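Side-chain contact in DsbA-like disulfide oxidoreductase (Wolbachia endosymbiont of Drosophila melanogaster, PDB 6EEZ), which acts as a homotrimeric disulfide isomerase, probably exchanging thiols and disulfides through a thioredoxin-fold CxxC site: residues L41-G46 and H101-H106. Numbering follows the deposited sequence. Where two conformers were deposited one is given.
Sequences LDYSCG and HAALSH
Tyr-43 turns one face of its ring to Ala-103 and an edge to Leu-104, joining the loop after strand 36-41 to the last turn of helix 96-105. From its CB the side chain leaves with CG anti to the carbonyl carbon (chi1 -74°), which carries the ring alongside the helix. Tyr-43 CG lies 3.8 Å from Ala-103 CB. CD1 is touched twice, by Ala-103 CB at 3.6 Å over the face and by Leu-104 CD2, also at 3.6 Å, near the ring plane. CE1 meets Ala-103 CB, 3.9 Å away, while at the tip OH makes a weak hydrogen bond to Tyr-96 OH. The line from the ring centroid to Ala-103 CB runs 21° off the ring normal, a CH-pi contact; alanine's short side chain lets the helix come close. Branched Leu-104 serves two neighbours: CD2 goes to the tyrosine edge, and CD1 packs at 3.7 Å against Leu-41 CD2, the leucines crossing at about a right angle. The touching atoms are all carbons and all four residues are buried, so the contact is apolar. Asp-42 shapes the loop: its OD1 accepts from Ser-44 N at 2.8 Å in an Asx turn. A type I turn from Asp-42 then delivers Cys-45 to the N-cap of helix 46-50. A disulfide with Cys-48 is seen in this crystal, though Cys-45 has two conformers, and in one its sulfur caps a backbone N. This CxxC at a helix start marks the thioredoxin-fold active site; helix 96-105, probably of the DsbA-like helical insertion, packs on the loop leading to it through Leu-41 and Tyr-43.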
loop_
_atom_site.group_PDB
_atom_site.type_symbol
_atom_site.label_atom_id
_atom_site.label_comp_id
_atom_site.label_asym_id
_atom_site.label_seq_id
_atom_site.Cartn_x
_atom_site.Cartn_y
_atom_site.Cartn_z
ATOM N N LEU A 41 3.058 -0.692 -3.160
ATOM C CA LEU A 41 4.394 -0.490 -2.573
ATOM C C LEU A 41 5.105 -1.803 -2.217
ATOM O O LEU A 41 4.482 -2.788 -1.843
ATOM C CB LEU A 41 4.290 0.384 -1.304
ATOM C CG LEU A 41 4.469 1.907 -1.483
ATOM C CD1 LEU A 41 3.293 2.668 -2.230
ATOM C CD2 LEU A 41 4.744 2.558 -0.128
ATOM N N ASP A 42 6.424 -1.785 -2.367
ATOM C CA ASP A 42 7.326 -2.804 -1.843
ATOM C C ASP A 42 8.141 -2.089 -0.775
ATOM O O ASP A 42 8.719 -1.031 -1.039
ATOM C CB ASP A 42 8.226 -3.379 -2.935
ATOM C CG ASP A 42 9.118 -4.492 -2.442
ATOM O OD1 ASP A 42 9.908 -4.283 -1.477
ATOM O OD2 ASP A 42 9.033 -5.596 -3.035
ATOM N N TYR A 43 8.179 -2.644 0.432
ATOM C CA TYR A 43 8.843 -1.957 1.534
ATOM C C TYR A 43 10.366 -1.776 1.349
ATOM O O TYR A 43 10.944 -0.833 1.905
ATOM C CB TYR A 43 8.556 -2.701 2.834
ATOM C CG TYR A 43 7.158 -2.485 3.332
ATOM C CD1 TYR A 43 6.673 -1.202 3.565
ATOM C CD2 TYR A 43 6.320 -3.556 3.579
ATOM C CE1 TYR A 43 5.394 -1.004 4.012
ATOM C CE2 TYR A 43 5.050 -3.369 4.042
ATOM C CZ TYR A 43 4.585 -2.093 4.248
ATOM O OH TYR A 43 3.295 -1.907 4.690
ATOM N N SER A 44 11.015 -2.647 0.573
ATOM C CA SER A 44 12.468 -2.567 0.380
ATOM C C SER A 44 12.845 -1.700 -0.826
ATOM O O SER A 44 14.023 -1.518 -1.124
ATOM C CB SER A 44 13.073 -3.967 0.196
ATOM O OG SER A 44 12.570 -4.902 1.146
ATOM N N CYS A 45 11.849 -1.168 -1.523
ATOM C CA CYS A 45 12.096 -0.353 -2.710
ATOM C C CYS A 45 12.473 1.083 -2.318
ATOM O O CYS A 45 11.777 1.731 -1.534
ATOM C CB CYS A 45 10.853 -0.400 -3.625
ATOM S SG CYS A 45 10.371 1.098 -4.451
ATOM N N GLY A 46 13.585 1.571 -2.862
ATOM C CA GLY A 46 14.095 2.897 -2.527
ATOM C C GLY A 46 13.097 4.032 -2.768
ATOM O O GLY A 46 13.008 4.952 -1.952
ATOM N N HIS A 101 4.665 2.681 8.032
ATOM C CA HIS A 101 5.547 3.835 7.967
ATOM C C HIS A 101 6.921 3.497 8.553
ATOM O O HIS A 101 7.960 3.958 8.047
ATOM C CB HIS A 101 4.931 5.027 8.711
ATOM C CG HIS A 101 5.597 6.326 8.405
ATOM N ND1 HIS A 101 6.498 6.918 9.261
ATOM C CD2 HIS A 101 5.511 7.139 7.327
ATOM C CE1 HIS A 101 6.932 8.044 8.727
ATOM N NE2 HIS A 101 6.347 8.204 7.554
ATOM N N ALA A 102 6.932 2.694 9.612
ATOM C CA ALA A 102 8.199 2.232 10.176
ATOM C C ALA A 102 8.946 1.351 9.184
ATOM O O ALA A 102 10.159 1.431 9.090
ATOM C CB ALA A 102 7.976 1.478 11.479
ATOM N N ALA A 103 8.234 0.504 8.448
ATOM C CA ALA A 103 8.893 -0.372 7.491
ATOM C C ALA A 103 9.538 0.469 6.390
ATOM O O ALA A 103 10.675 0.212 5.975
ATOM C CB ALA A 103 7.914 -1.364 6.911
ATOM N N LEU A 104 8.813 1.478 5.924
ATOM C CA LEU A 104 9.360 2.403 4.941
ATOM C C LEU A 104 10.526 3.223 5.514
ATOM O O LEU A 104 11.420 3.639 4.772
ATOM C CB LEU A 104 8.271 3.327 4.427
ATOM C CG LEU A 104 7.227 2.641 3.537
ATOM C CD1 LEU A 104 6.143 3.656 3.124
ATOM C CD2 LEU A 104 7.866 1.968 2.289
ATOM N N SER A 105 10.528 3.439 6.831
ATOM C CA SER A 105 11.602 4.203 7.471
ATOM C C SER A 105 12.835 3.328 7.743
ATOM O O SER A 105 13.942 3.823 7.905
ATOM C CB SER A 105 11.096 4.828 8.774
ATOM O OG SER A 105 9.981 5.663 8.516
ATOM N N HIS A 106 12.625 2.018 7.779
ATOM C CA HIS A 106 13.686 1.033 7.972
ATOM C C HIS A 106 14.651 1.049 6.788
ATOM O O HIS A 106 14.323 0.547 5.713
ATOM C CB HIS A 106 13.045 -0.344 8.153
ATOM C CG HIS A 106 14.011 -1.452 8.418
ATOM N ND1 HIS A 106 14.925 -1.883 7.482
ATOM C CD2 HIS A 106 14.167 -2.256 9.494
ATOM C CE1 HIS A 106 15.623 -2.883 7.982
ATOM N NE2 HIS A 106 15.187 -3.127 9.205
#